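Long-range contacts in delta toxin (Clostridium perfringens, PDB 2YGT), which probably acts as a haemolytic toxin of the beta-pore-forming kind, assembling pores in host cell membranes, and binds zinc ions: residues N25-R30 against D55-E60; R84-W89 against S254-W259; P90-V95 against N174-E179; K150-V155 against S226-V231. One frame throughout, in Å; residues are numbered along the deposited sequence.

Contact 1: residues N25-R30 against D55-E60; sequences NNKQIR and DKFSSE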
loop_
_atom_site.group_PDB
_atom_site.type_symbol
_atom_site.label_atom_id
_atom_site.label_comp_id
_atom_site.label_asym_id
_atom_site.label_seq_id
_atom_site.Cartn_x
_atom_site.Cartn_y
_atom_site.Cartn_z
ATOM N N ASN A 25 2.358 -34.286 -6.739
ATOM C CA ASN A 25 2.319 -35.347 -7.739
ATOM C C ASN A 25 3.691 -35.652 -8.337
ATOM O O ASN A 25 3.893 -35.533 -9.546
ATOM C CB ASN A 25 1.325 -35.002 -8.851
ATOM C CG ASN A 25 0.952 -36.206 -9.693
ATOM O OD1 ASN A 25 0.573 -37.253 -9.166
ATOM N ND2 ASN A 25 1.053 -36.063 -11.010
ATOM N N ASN A 26 4.631 -36.039 -7.478
ATOM C CA ASN A 26 5.972 -36.437 -7.904
ATOM C C ASN A 26 6.875 -35.272 -8.311
ATOM O O ASN A 26 8.099 -35.415 -8.357
ATOM C CB ASN A 26 5.903 -37.473 -9.029
ATOM N N LYS A 27 6.275 -34.122 -8.604
ATOM C CA LYS A 27 7.045 -32.941 -8.981
ATOM C C LYS A 27 7.312 -32.048 -7.773
ATOM O O LYS A 27 6.413 -31.768 -6.981
ATOM C CB LYS A 27 6.336 -32.158 -10.088
ATOM C CG LYS A 27 6.129 -32.955 -11.366
ATOM C CD LYS A 27 5.665 -32.067 -12.510
ATOM C CE LYS A 27 5.324 -32.887 -13.745
ATOM N NZ LYS A 27 4.893 -32.030 -14.886
ATOM N N GLN A 28 8.557 -31.605 -7.639
ATOM C CA GLN A 28 8.974 -30.850 -6.464
ATOM C C GLN A 28 9.568 -29.488 -6.815
ATOM O O GLN A 28 10.346 -29.364 -7.759
ATOM C CB GLN A 28 9.975 -31.669 -5.644
ATOM C CG GLN A 28 10.720 -30.878 -4.586
ATOM C CD GLN A 28 11.616 -31.755 -3.731
ATOM O OE1 GLN A 28 11.296 -32.914 -3.462
ATOM N NE2 GLN A 28 12.745 -31.204 -3.297
ATOM N N ILE A 29 9.184 -28.471 -6.050
ATOM C CA ILE A 29 9.748 -27.135 -6.206
ATOM C C ILE A 29 10.141 -26.563 -4.844
ATOM O O ILE A 29 9.703 -27.055 -3.805
ATOM C CB ILE A 29 8.760 -26.175 -6.897
ATOM C CG1 ILE A 29 7.633 -25.782 -5.939
ATOM C CG2 ILE A 29 8.210 -26.799 -8.177
ATOM C CD1 ILE A 29 6.618 -24.847 -6.550
ATOM N N ARG A 30 10.968 -25.524 -4.850
ATOM C CA ARG A 30 11.435 -24.933 -3.602
ATOM C C ARG A 30 11.135 -23.441 -3.534
ATOM O O ARG A 30 11.088 -22.760 -4.557
ATOM C CB ARG A 30 12.932 -25.189 -3.417
ATOM C CG ARG A 30 13.310 -26.656 -3.541
ATOM C CD ARG A 30 14.620 -26.968 -2.839
ATOM N NE ARG A 30 14.809 -28.409 -2.685
ATOM C CZ ARG A 30 15.703 -28.965 -1.873
ATOM N NH1 ARG A 30 16.495 -28.203 -1.130
ATOM N NH2 ARG A 30 15.801 -30.285 -1.798
ATOM N N ASP A 55 11.536 -23.509 -9.587
ATOM C CA ASP A 55 10.631 -24.444 -10.233
ATOM C C ASP A 55 11.232 -24.882 -11.562
ATOM O O ASP A 55 11.116 -24.183 -12.567
ATOM C CB ASP A 55 9.271 -23.771 -10.447
ATOM C CG ASP A 55 8.278 -24.667 -11.153
ATOM O OD1 ASP A 55 8.645 -25.805 -11.505
ATOM O OD2 ASP A 55 7.124 -24.232 -11.356
ATOM N N LYS A 56 11.883 -26.042 -11.554
ATOM C CA LYS A 56 12.579 -26.550 -12.736
ATOM C C LYS A 56 11.630 -26.849 -13.890
ATOM O O LYS A 56 12.062 -26.995 -15.034
ATOM C CB LYS A 56 13.373 -27.812 -12.388
ATOM C CG LYS A 56 14.570 -27.564 -11.487
ATOM C CD LYS A 56 15.104 -28.869 -10.923
ATOM C CE LYS A 56 16.313 -28.635 -10.038
ATOM N NZ LYS A 56 16.736 -29.882 -9.346
ATOM N N PHE A 57 10.340 -26.941 -13.584
ATOM C CA PHE A 57 9.335 -27.273 -14.588
ATOM C C PHE A 57 8.743 -26.020 -15.227
ATOM O O PHE A 57 7.930 -26.099 -16.147
ATOM C CB PHE A 57 8.241 -28.147 -13.970
ATOM C CG PHE A 57 8.776 -29.297 -13.165
ATOM C CD1 PHE A 57 9.164 -30.473 -13.787
ATOM C CD2 PHE A 57 8.909 -29.195 -11.791
ATOM C CE1 PHE A 57 9.665 -31.532 -13.050
ATOM C CE2 PHE A 57 9.409 -30.250 -11.048
ATOM C CZ PHE A 57 9.788 -31.420 -11.678
ATOM N N SER A 58 9.164 -24.863 -14.734
ATOM C CA SER A 58 8.755 -23.592 -15.313
ATOM C C SER A 58 9.841 -23.099 -16.255
ATOM O O SER A 58 11.029 -23.296 -15.996
ATOM C CB SER A 58 8.503 -22.559 -14.217
ATOM O OG SER A 58 8.369 -21.266 -14.766
ATOM N N SER A 59 9.432 -22.456 -17.344
ATOM C CA SER A 59 10.372 -21.984 -18.356
ATOM C C SER A 59 11.185 -20.777 -17.886
ATOM O O SER A 59 12.134 -20.363 -18.551
ATOM C CB SER A 59 9.636 -21.644 -19.656
ATOM O OG SER A 59 8.805 -20.505 -19.490
ATOM N N GLU A 60 10.812 -20.210 -16.744
ATOM C CA GLU A 60 11.538 -19.065 -16.206
ATOM C C GLU A 60 11.501 -19.004 -14.681
ATOM O O GLU A 60 10.907 -19.865 -14.031
ATOM C CB GLU A 60 11.015 -17.761 -16.816
ATOM C CG GLU A 60 9.508 -17.599 -16.764
ATOM C CD GLU A 60 9.034 -16.375 -17.523
ATOM O OE1 GLU A 60 9.886 -15.665 -18.101
ATOM O OE2 GLU A 60 7.811 -16.122 -17.545
HETATM O O HOH W 1 12.048 -27.634 -9.155
#
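Asp55 begins the contact by passing its carboxylate across the CG2 methyl of Ile29, with OD1 3.5 Å from that carbon. The same OD1 takes the backbone N-H of Phe57, 2.9 Å from Phe57 N, from above the carboxylate plane, which makes an Asx turn. OD2 has partners in Tyr128 OH and Gly131 N, so both oxygens of this buried group are occupied. Lys56 donates its backbone N-H to a water that in turn donates to Gln28 O, 2.8 Å away, bridging the two backbones. Phe57 has the largest share of the buried area. With CG anti to its carbonyl carbon (chi1 -48°), the ring reaches back to the strand, where Lys27 lays its methylenes over one face: CD stands 4.0 Å from the ring centroid, only 9° off the normal. CE2, on the rim, comes within 3.5 Å of Gln28 O. Ser58 N closes the type I turn on Asp55 O. Tyr128 and Gly131 lie in and just after strand 121-128, which probably belongs to the folded prestem of the leukocidin-type monomer; the chemistry is thus consistent with one aspartate setting the loop's shape with OD1 while holding the prestem with OD2.

Contact 2: residues R84-W89 against S254-W259; sequences RGVMRW and SYHIAW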
loop_
_atom_site.group_PDB
_atom_site.type_symbol
_atom_site.label_atom_id
_atom_site.label_comp_id
_atom_site.label_asym_id
_atom_site.label_seq_id
_atom_site.Cartn_x
_atom_site.Cartn_y
_atom_site.Cartn_z
ATOM N N ARG A 84 -10.499 30.787 13.817
ATOM C CA ARG A 84 -10.073 29.993 12.670
ATOM C C ARG A 84 -9.111 28.873 13.058
ATOM O O ARG A 84 -8.019 29.127 13.563
ATOM C CB ARG A 84 -9.452 30.883 11.591
ATOM C CG ARG A 84 -9.082 30.127 10.329
ATOM C CD ARG A 84 -9.403 30.938 9.086
ATOM N NE ARG A 84 -9.569 30.076 7.919
ATOM C CZ ARG A 84 -10.251 30.418 6.833
ATOM N NH1 ARG A 84 -10.838 31.605 6.764
ATOM N NH2 ARG A 84 -10.354 29.570 5.817
ATOM N N GLY A 85 -9.532 27.635 12.815
ATOM C CA GLY A 85 -8.732 26.469 13.141
ATOM C C GLY A 85 -8.355 25.650 11.919
ATOM O O GLY A 85 -9.057 25.665 10.907
ATOM N N VAL A 86 -7.243 24.932 12.014
ATOM C CA VAL A 86 -6.750 24.148 10.890
ATOM C C VAL A 86 -6.447 22.714 11.294
ATOM O O VAL A 86 -5.804 22.466 12.314
ATOM C CB VAL A 86 -5.465 24.763 10.289
ATOM C CG1 VAL A 86 -4.969 23.920 9.118
ATOM C CG2 VAL A 86 -5.707 26.205 9.860
ATOM N N MET A 87 -6.923 21.770 10.492
ATOM C CA MET A 87 -6.558 20.373 10.663
ATOM C C MET A 87 -5.861 19.875 9.406
ATOM O O MET A 87 -6.494 19.682 8.369
ATOM C CB MET A 87 -7.789 19.511 10.949
ATOM C CG MET A 87 -7.502 18.019 10.935
ATOM S SD MET A 87 -8.990 17.003 10.977
ATOM C CE MET A 87 -8.323 15.409 10.512
ATOM N N ARG A 88 -4.550 19.682 9.497
ATOM C CA ARG A 88 -3.790 19.117 8.389
ATOM C C ARG A 88 -3.940 17.601 8.383
ATOM O O ARG A 88 -3.802 16.953 9.420
ATOM C CB ARG A 88 -2.322 19.544 8.472
ATOM C CG ARG A 88 -2.148 21.044 8.294
ATOM C CD ARG A 88 -0.724 21.514 8.540
ATOM N NE ARG A 88 0.208 21.002 7.542
ATOM C CZ ARG A 88 1.344 21.605 7.207
ATOM N NH1 ARG A 88 1.680 22.756 7.780
ATOM N NH2 ARG A 88 2.138 21.067 6.292
ATOM N N TRP A 89 -4.240 17.041 7.214
ATOM C CA TRP A 89 -4.571 15.623 7.109
ATOM C C TRP A 89 -4.119 15.031 5.768
ATOM O O TRP A 89 -3.953 15.760 4.788
ATOM C CB TRP A 89 -6.081 15.424 7.307
ATOM C CG TRP A 89 -6.914 16.039 6.218
ATOM C CD1 TRP A 89 -7.109 17.371 5.987
ATOM C CD2 TRP A 89 -7.661 15.345 5.210
ATOM N NE1 TRP A 89 -7.929 17.548 4.899
ATOM C CE2 TRP A 89 -8.280 16.319 4.402
ATOM C CE3 TRP A 89 -7.865 13.993 4.912
ATOM C CZ2 TRP A 89 -9.089 15.988 3.316
ATOM C CZ3 TRP A 89 -8.670 13.664 3.831
ATOM C CH2 TRP A 89 -9.273 14.659 3.046
ATOM N N SER A 254 -5.146 20.962 4.067
ATOM C CA SER A 254 -5.484 21.746 5.246
ATOM C C SER A 254 -6.986 21.983 5.299
ATOM O O SER A 254 -7.533 22.727 4.485
ATOM C CB SER A 254 -4.741 23.085 5.239
ATOM O OG SER A 254 -3.337 22.898 5.338
ATOM N N TYR A 255 -7.647 21.333 6.251
ATOM C CA TYR A 255 -9.071 21.539 6.472
ATOM C C TYR A 255 -9.271 22.674 7.472
ATOM O O TYR A 255 -8.953 22.538 8.653
ATOM C CB TYR A 255 -9.729 20.251 6.974
ATOM C CG TYR A 255 -11.209 20.388 7.268
ATOM C CD1 TYR A 255 -12.142 20.406 6.239
ATOM C CD2 TYR A 255 -11.670 20.504 8.575
ATOM C CE1 TYR A 255 -13.495 20.538 6.504
ATOM C CE2 TYR A 255 -13.016 20.632 8.850
ATOM C CZ TYR A 255 -13.924 20.649 7.814
ATOM O OH TYR A 255 -15.264 20.776 8.087
ATOM N N HIS A 256 -9.779 23.800 6.982
ATOM C CA HIS A 256 -9.996 24.981 7.811
ATOM C C HIS A 256 -11.435 25.062 8.300
ATOM O O HIS A 256 -12.370 24.850 7.529
ATOM C CB HIS A 256 -9.693 26.253 7.015
ATOM C CG HIS A 256 -8.241 26.449 6.702
ATOM N ND1 HIS A 256 -7.547 27.581 7.069
ATOM C CD2 HIS A 256 -7.354 25.658 6.053
ATOM C CE1 HIS A 256 -6.294 27.479 6.662
ATOM N NE2 HIS A 256 -6.151 26.320 6.043
ATOM N N ILE A 257 -11.608 25.368 9.581
ATOM C CA ILE A 257 -12.903 25.821 10.076
ATOM C C ILE A 257 -12.796 27.275 10.526
ATOM O O ILE A 257 -11.854 27.653 11.222
ATOM C CB ILE A 257 -13.452 24.939 11.224
ATOM C CG1 ILE A 257 -12.455 24.872 12.383
ATOM C CG2 ILE A 257 -13.792 23.550 10.710
ATOM C CD1 ILE A 257 -12.999 24.173 13.611
ATOM N N ALA A 258 -13.755 28.090 10.102
ATOM C CA ALA A 258 -13.762 29.507 10.436
ATOM C C ALA A 258 -15.136 29.913 10.946
ATOM O O ALA A 258 -16.155 29.571 10.347
ATOM C CB ALA A 258 -13.377 30.341 9.224
ATOM N N TRP A 259 -15.157 30.640 12.056
ATOM C CA TRP A 259 -16.408 31.032 12.686
ATOM C C TRP A 259 -16.897 32.396 12.207
ATOM O O TRP A 259 -16.204 33.400 12.347
ATOM C CB TRP A 259 -16.261 31.044 14.209
ATOM C CG TRP A 259 -17.515 31.447 14.921
ATOM C CD1 TRP A 259 -17.888 32.711 15.269
ATOM C CD2 TRP A 259 -18.567 30.580 15.371
ATOM N NE1 TRP A 259 -19.104 32.686 15.908
ATOM C CE2 TRP A 259 -19.541 31.391 15.984
ATOM C CE3 TRP A 259 -18.774 29.197 15.317
ATOM C CZ2 TRP A 259 -20.710 30.867 16.538
ATOM C CZ3 TRP A 259 -19.937 28.678 15.869
ATOM C CH2 TRP A 259 -20.889 29.512 16.471
#
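Gly85 and Ile257 pair both ways, as do Met87 and Tyr255, on adjacent strands of an antiparallel sheet that probably belongs to the rim domain of this leukocidin-like toxin. Gly85 N donates to Ile257 O at 2.8 Å, and Ile257 N returns a bond to Gly85 O. Two residues on, Met87 N reaches Tyr255 O, also at 2.8 Å, while Tyr255 donates its N-H to Met87 O. Several of these carbonyls take a CA-H as well: His256 CA lies 3.3 Å from Gly85 O. On the face of Arg84, Val86 and His256, the Arg84 chain bends at chi2 (140°), and NE makes a weak bond of 3.3 Å to His256 ND1, the guanidinium and imidazole planes being 72° apart. Ala258 CB covers one guanidinium face. Three further polar ends have partners outside the two strands: Arg88 makes a salt bridge with Asp270, Trp89 NE1 donates to Asn267 OD1, and Tyr255 OH is bonded to Asn195 O. Trp89 also lays its pyrrole side near Tyr255 CB. Val86 and His256 run side by side, and the CG2 methyl of Val86 sits over the imidazole face, 3.7 Å from the His256 centroid.

Contact 3: residues P90-V95 against N174-E179; sequences PIKYMV and NTEFAE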
loop_
_atom_site.group_PDB
_atom_site.type_symbol
_atom_site.label_atom_id
_atom_site.label_comp_id
_atom_site.label_asym_id
_atom_site.label_seq_id
_atom_site.Cartn_x
_atom_site.Cartn_y
_atom_site.Cartn_z
ATOM N N PRO A 90 -3.919 13.702 5.723
ATOM C CA PRO A 90 -3.458 13.035 4.503
ATOM C C PRO A 90 -4.629 12.673 3.598
ATOM O O PRO A 90 -5.256 11.632 3.796
ATOM C CB PRO A 90 -2.819 11.738 5.030
ATOM C CG PRO A 90 -3.120 11.693 6.526
ATOM C CD PRO A 90 -4.162 12.727 6.795
ATOM N N ILE A 91 -4.930 13.516 2.621
ATOM C CA ILE A 91 -5.979 13.181 1.669
ATOM C C ILE A 91 -5.585 11.973 0.814
ATOM O O ILE A 91 -6.441 11.165 0.443
ATOM C CB ILE A 91 -6.337 14.372 0.767
ATOM C CG1 ILE A 91 -7.531 14.021 -0.123
ATOM C CG2 ILE A 91 -5.136 14.789 -0.072
ATOM C CD1 ILE A 91 -8.171 15.224 -0.784
ATOM N N LYS A 92 -4.293 11.834 0.520
ATOM C CA LYS A 92 -3.840 10.776 -0.382
ATOM C C LYS A 92 -2.491 10.151 -0.013
ATOM O O LYS A 92 -1.535 10.848 0.328
ATOM C CB LYS A 92 -3.786 11.289 -1.823
ATOM C CG LYS A 92 -3.762 10.178 -2.858
ATOM C CD LYS A 92 -3.142 10.627 -4.166
ATOM C CE LYS A 92 -3.961 11.712 -4.832
ATOM N NZ LYS A 92 -3.585 11.858 -6.265
ATOM N N TYR A 93 -2.441 8.824 -0.087
ATOM C CA TYR A 93 -1.202 8.069 0.039
ATOM C C TYR A 93 -0.911 7.404 -1.300
ATOM O O TYR A 93 -1.818 6.872 -1.940
ATOM C CB TYR A 93 -1.335 6.972 1.093
ATOM C CG TYR A 93 -1.516 7.436 2.520
ATOM C CD1 TYR A 93 -0.421 7.774 3.308
ATOM C CD2 TYR A 93 -2.780 7.497 3.096
ATOM C CE1 TYR A 93 -0.587 8.176 4.617
ATOM C CE2 TYR A 93 -2.950 7.896 4.402
ATOM C CZ TYR A 93 -1.852 8.233 5.157
ATOM O OH TYR A 93 -2.022 8.633 6.462
ATOM N N MET A 94 0.347 7.416 -1.725
ATOM C CA MET A 94 0.713 6.780 -2.987
ATOM C C MET A 94 1.898 5.839 -2.816
ATOM O O MET A 94 2.873 6.173 -2.143
ATOM C CB MET A 94 1.026 7.834 -4.051
ATOM C CG MET A 94 -0.067 8.879 -4.224
ATOM S SD MET A 94 0.371 10.175 -5.398
ATOM C CE MET A 94 0.485 9.243 -6.924
ATOM N N VAL A 95 1.806 4.661 -3.427
ATOM C CA VAL A 95 2.887 3.682 -3.380
ATOM C C VAL A 95 3.245 3.158 -4.770
ATOM O O VAL A 95 2.386 2.673 -5.509
ATOM C CB VAL A 95 2.541 2.489 -2.472
ATOM C CG1 VAL A 95 3.702 1.499 -2.428
ATOM C CG2 VAL A 95 2.175 2.968 -1.072
ATOM N N ASN A 174 -2.987 4.235 -5.518
ATOM C CA ASN A 174 -3.436 5.429 -4.819
ATOM C C ASN A 174 -4.468 5.050 -3.772
ATOM O O ASN A 174 -5.512 4.475 -4.091
ATOM C CB ASN A 174 -4.047 6.440 -5.791
ATOM C CG ASN A 174 -3.001 7.312 -6.460
ATOM O OD1 ASN A 174 -1.841 7.340 -6.047
ATOM N ND2 ASN A 174 -3.412 8.040 -7.493
ATOM N N THR A 175 -4.165 5.357 -2.518
ATOM C CA THR A 175 -5.135 5.211 -1.445
ATOM C C THR A 175 -5.585 6.600 -1.002
ATOM O O THR A 175 -4.879 7.295 -0.268
ATOM C CB THR A 175 -4.561 4.414 -0.270
ATOM O OG1 THR A 175 -4.151 3.125 -0.741
ATOM C CG2 THR A 175 -5.606 4.240 0.814
ATOM N N GLU A 176 -6.766 6.993 -1.467
ATOM C CA GLU A 176 -7.264 8.349 -1.281
ATOM C C GLU A 176 -8.558 8.374 -0.477
ATOM O O GLU A 176 -9.387 7.470 -0.585
ATOM C CB GLU A 176 -7.489 9.000 -2.645
ATOM C CG GLU A 176 -7.852 10.474 -2.591
ATOM C CD GLU A 176 -7.975 11.086 -3.975
ATOM O OE1 GLU A 176 -7.406 10.516 -4.932
ATOM O OE2 GLU A 176 -8.639 12.136 -4.105
ATOM N N PHE A 177 -8.726 9.421 0.326
ATOM C CA PHE A 177 -9.925 9.568 1.142
ATOM C C PHE A 177 -11.170 9.549 0.262
ATOM O O PHE A 177 -11.195 10.145 -0.815
ATOM C CB PHE A 177 -9.878 10.854 1.981
ATOM C CG PHE A 177 -11.015 10.974 2.961
ATOM C CD1 PHE A 177 -12.210 11.566 2.589
ATOM C CD2 PHE A 177 -10.896 10.475 4.249
ATOM C CE1 PHE A 177 -13.263 11.660 3.480
ATOM C CE2 PHE A 177 -11.945 10.572 5.145
ATOM C CZ PHE A 177 -13.131 11.167 4.758
ATOM N N ALA A 178 -12.204 8.857 0.726
ATOM C CA ALA A 178 -13.424 8.717 -0.054
ATOM C C ALA A 178 -14.549 9.579 0.506
ATOM O O ALA A 178 -14.940 10.573 -0.109
ATOM C CB ALA A 178 -13.852 7.251 -0.124
ATOM N N GLU A 179 -15.059 9.203 1.675
ATOM C CA GLU A 179 -16.223 9.869 2.248
ATOM C C GLU A 179 -16.437 9.458 3.702
ATOM O O GLU A 179 -16.289 8.286 4.051
ATOM C CB GLU A 179 -17.468 9.545 1.421
ATOM C CG GLU A 179 -18.743 10.198 1.927
ATOM C CD GLU A 179 -19.921 9.962 1.001
ATOM O OE1 GLU A 179 -19.816 10.282 -0.204
ATOM O OE2 GLU A 179 -20.949 9.449 1.483
HETATM O O HOH W 2 -1.279 3.570 -1.937
#
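Tyr93 O is held by two donors: the N-H of Thr175, with Thr175 N 2.9 Å away, and, weakly, a water that also touches Thr175 OG1. The return bond from Tyr93 N to Thr175 O is nearly straight, at 172°, and Phe177 N adds a third to Ile91 O, so this antiparallel pairing runs right up to the corner the chain turns at Ile91. Here Ile91 and Lys92 both face Glu251, a classic beta bulge in the strand.

On the face shared by Lys92, Met94, Asn174 and Glu176 the side chains meet through carbon-to-oxygen contacts, without a hydrogen bond between them. Asn174 and Met94 lie side by side, and Asn174 OD1 lies on the inner side of the methionine's bend, a tight 3.0 Å from Met94 CG and 3.1 Å from Met94 CE; the turn in the methionine at chi3 (65°) brings CE round to it. Lys92 bends at chi3 too, and its CE passes 3.6 Å from Glu176 OE1. The charges themselves stay apart, Lys92 NZ being 4.3 Å from Glu176 OE1, so any attraction is probably modest.

On the other face Tyr93 OH bonds to Leu220 O of the short helix 219-222, and Thr175 OG1 to Thr161 OG1. Strand 170-177 lies between strands 84-99 and 159-166, strand 241-259 flanks 84-99 on its other edge, and from strand 224-235 Phe225 packs on Tyr93 and Thr175, and Phe229 on Thr175 and Val95.

Contact 4: residues K150-V155 against S226-V231; sequences KSISYV and SPNFGV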
loop_
_atom_site.group_PDB
_atom_site.type_symbol
_atom_site.label_atom_id
_atom_site.label_comp_id
_atom_site.label_asym_id
_atom_site.label_seq_id
_atom_site.Cartn_x
_atom_site.Cartn_y
_atom_site.Cartn_z
ATOM N N LYS A 150 0.340 -16.671 -1.486
ATOM C CA LYS A 150 0.753 -15.600 -0.592
ATOM C C LYS A 150 -0.411 -14.648 -0.340
ATOM O O LYS A 150 -0.989 -14.096 -1.278
ATOM C CB LYS A 150 1.951 -14.851 -1.184
ATOM C CG LYS A 150 2.400 -13.641 -0.383
ATOM C CD LYS A 150 2.686 -14.009 1.063
ATOM C CE LYS A 150 3.024 -12.778 1.890
ATOM N NZ LYS A 150 2.951 -13.057 3.352
ATOM N N SER A 151 -0.758 -14.464 0.929
ATOM C CA SER A 151 -1.881 -13.604 1.293
ATOM C C SER A 151 -1.464 -12.166 1.565
ATOM O O SER A 151 -0.426 -11.908 2.173
ATOM C CB SER A 151 -2.625 -14.166 2.504
ATOM O OG SER A 151 -3.549 -15.163 2.101
ATOM N N ILE A 152 -2.294 -11.237 1.106
ATOM C CA ILE A 152 -2.059 -9.813 1.290
ATOM C C ILE A 152 -3.256 -9.206 2.017
ATOM O O ILE A 152 -4.404 -9.516 1.696
ATOM C CB ILE A 152 -1.855 -9.107 -0.066
ATOM C CG1 ILE A 152 -0.473 -9.433 -0.633
ATOM C CG2 ILE A 152 -2.012 -7.615 0.077
ATOM C CD1 ILE A 152 0.663 -9.132 0.319
ATOM N N SER A 153 -2.993 -8.349 3.000
ATOM C CA SER A 153 -4.071 -7.818 3.831
ATOM C C SER A 153 -3.747 -6.472 4.483
ATOM O O SER A 153 -2.668 -6.281 5.041
ATOM C CB SER A 153 -4.440 -8.843 4.908
ATOM O OG SER A 153 -5.544 -8.404 5.673
ATOM N N TYR A 154 -4.695 -5.543 4.411
ATOM C CA TYR A 154 -4.573 -4.264 5.102
ATOM C C TYR A 154 -5.945 -3.615 5.262
ATOM O O TYR A 154 -6.932 -4.091 4.701
ATOM C CB TYR A 154 -3.612 -3.326 4.363
ATOM C CG TYR A 154 -4.125 -2.817 3.033
ATOM C CD1 TYR A 154 -3.905 -3.531 1.860
ATOM C CD2 TYR A 154 -4.825 -1.618 2.948
ATOM C CE1 TYR A 154 -4.373 -3.069 0.641
ATOM C CE2 TYR A 154 -5.295 -1.150 1.732
ATOM C CZ TYR A 154 -5.066 -1.877 0.582
ATOM O OH TYR A 154 -5.533 -1.412 -0.627
ATOM N N VAL A 155 -6.002 -2.533 6.035
ATOM C CA VAL A 155 -7.252 -1.815 6.262
ATOM C C VAL A 155 -7.176 -0.383 5.745
ATOM O O VAL A 155 -6.102 0.225 5.712
ATOM C CB VAL A 155 -7.631 -1.799 7.759
ATOM C CG1 VAL A 155 -7.808 -3.214 8.268
ATOM C CG2 VAL A 155 -6.575 -1.064 8.576
ATOM N N SER A 226 -1.062 1.781 6.678
ATOM C CA SER A 226 -0.270 0.553 6.709
ATOM C C SER A 226 -0.573 -0.337 5.509
ATOM O O SER A 226 -1.207 -1.380 5.646
ATOM C CB SER A 226 -0.514 -0.222 8.003
ATOM O OG SER A 226 0.270 0.293 9.059
ATOM N N PRO A 227 -0.098 0.066 4.323
ATOM C CA PRO A 227 -0.416 -0.693 3.110
ATOM C C PRO A 227 0.246 -2.069 3.070
ATOM O O PRO A 227 1.297 -2.290 3.670
ATOM C CB PRO A 227 0.153 0.182 1.992
ATOM C CG PRO A 227 1.240 0.964 2.635
ATOM C CD PRO A 227 0.868 1.151 4.074
ATOM N N ASN A 228 -0.396 -2.990 2.365
ATOM C CA ASN A 228 0.199 -4.272 2.034
ATOM C C ASN A 228 -0.144 -4.570 0.588
ATOM O O ASN A 228 -1.282 -4.914 0.277
ATOM C CB ASN A 228 -0.325 -5.374 2.958
ATOM C CG ASN A 228 0.451 -6.682 2.824
ATOM O OD1 ASN A 228 0.018 -7.721 3.322
ATOM N ND2 ASN A 228 1.601 -6.633 2.155
ATOM N N PHE A 229 0.830 -4.399 -0.298
ATOM C CA PHE A 229 0.606 -4.632 -1.720
ATOM C C PHE A 229 1.513 -5.756 -2.217
ATOM O O PHE A 229 2.443 -6.166 -1.520
ATOM C CB PHE A 229 0.844 -3.352 -2.524
ATOM C CG PHE A 229 0.002 -2.182 -2.075
ATOM C CD1 PHE A 229 -1.309 -2.368 -1.665
ATOM C CD2 PHE A 229 0.515 -0.894 -2.085
ATOM C CE1 PHE A 229 -2.085 -1.295 -1.259
ATOM C CE2 PHE A 229 -0.261 0.185 -1.683
ATOM C CZ PHE A 229 -1.558 -0.014 -1.271
ATOM N N GLY A 230 1.248 -6.259 -3.418
ATOM C CA GLY A 230 2.027 -7.371 -3.935
ATOM C C GLY A 230 2.303 -7.378 -5.427
ATOM O O GLY A 230 1.461 -6.984 -6.233
ATOM N N VAL A 231 3.494 -7.840 -5.795
ATOM C CA VAL A 231 3.850 -8.001 -7.200
ATOM C C VAL A 231 4.476 -9.364 -7.464
ATOM O O VAL A 231 4.940 -10.041 -6.547
ATOM C CB VAL A 231 4.853 -6.926 -7.675
ATOM C CG1 VAL A 231 4.322 -5.518 -7.407
ATOM C CG2 VAL A 231 6.207 -7.145 -7.018
HETATM O O HOH W 3 -1.102 -4.164 6.617
HETATM O O HOH W 4 -3.770 0.936 7.373
HETATM O O HOH W 5 -3.401 -2.033 7.531
#
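Asn228 and Ser153 make the one direct hydrogen bond between the segments: Ser153 N donates to Asn228 OD1 at 3.1 Å, nearly straight at 171° but from above the carbonyl plane of the amide. Asn228 CG is anti to its backbone N (chi1 -170°), which swings the amide toward the facing strand. Its ND2 bonds to Leu67 O and Ser66 OG, so the amide makes three hydrogen bonds, one to strand 148-155 and two to strand 61-72.

Waters do the rest of the polar work. One donates to both Ser153 O and Ser226 O; a second accepts from Val155 N and donates to Ser226 O, 3.0 Å away. A third links Val155 O with Ser226 N. Three waters thus bridge the backbones at this end, where they run about antiparallel and make no direct backbone bond. That suits two separate sheets meeting: strand 148-155 is an edge of the small three-stranded sheet that probably forms the prestem, packed, as in water-soluble leukocidin monomers, against the sandwich strand 224-235.

The aromatic contact is an offset edge-to-face pair. The edge of Phe229 points at the Tyr154 face, planes 86° apart and centroids 5.3 Å, and Phe229 CE1 comes to 3.5 Å from Tyr154 CE1. Tyr154 OH bonds to Thr161 OG1. Beside this pair, Ile152 packs its CD1 against the Asn228 amide.

From the N terminus, contact 1 comes first and closes a short loop, of 24 mostly strand residues, before the others open; it sits on the far side of the chain's centre from contact 2. Strand 84-99 then opens contact 2 and, right after it, contact 3. Strand 148-155 opens contact 4 before contact 3 closes at 174-179, so these two cross; contact 4 closes at 226-231, and contact 2 last, at 254-259, with both nested inside its loop. Contacts 2 and 3 meet where Trp89 packs on Phe177, and contacts 3 and 4 where Val95 touches Phe229, tying the probable rim, sandwich and prestem together.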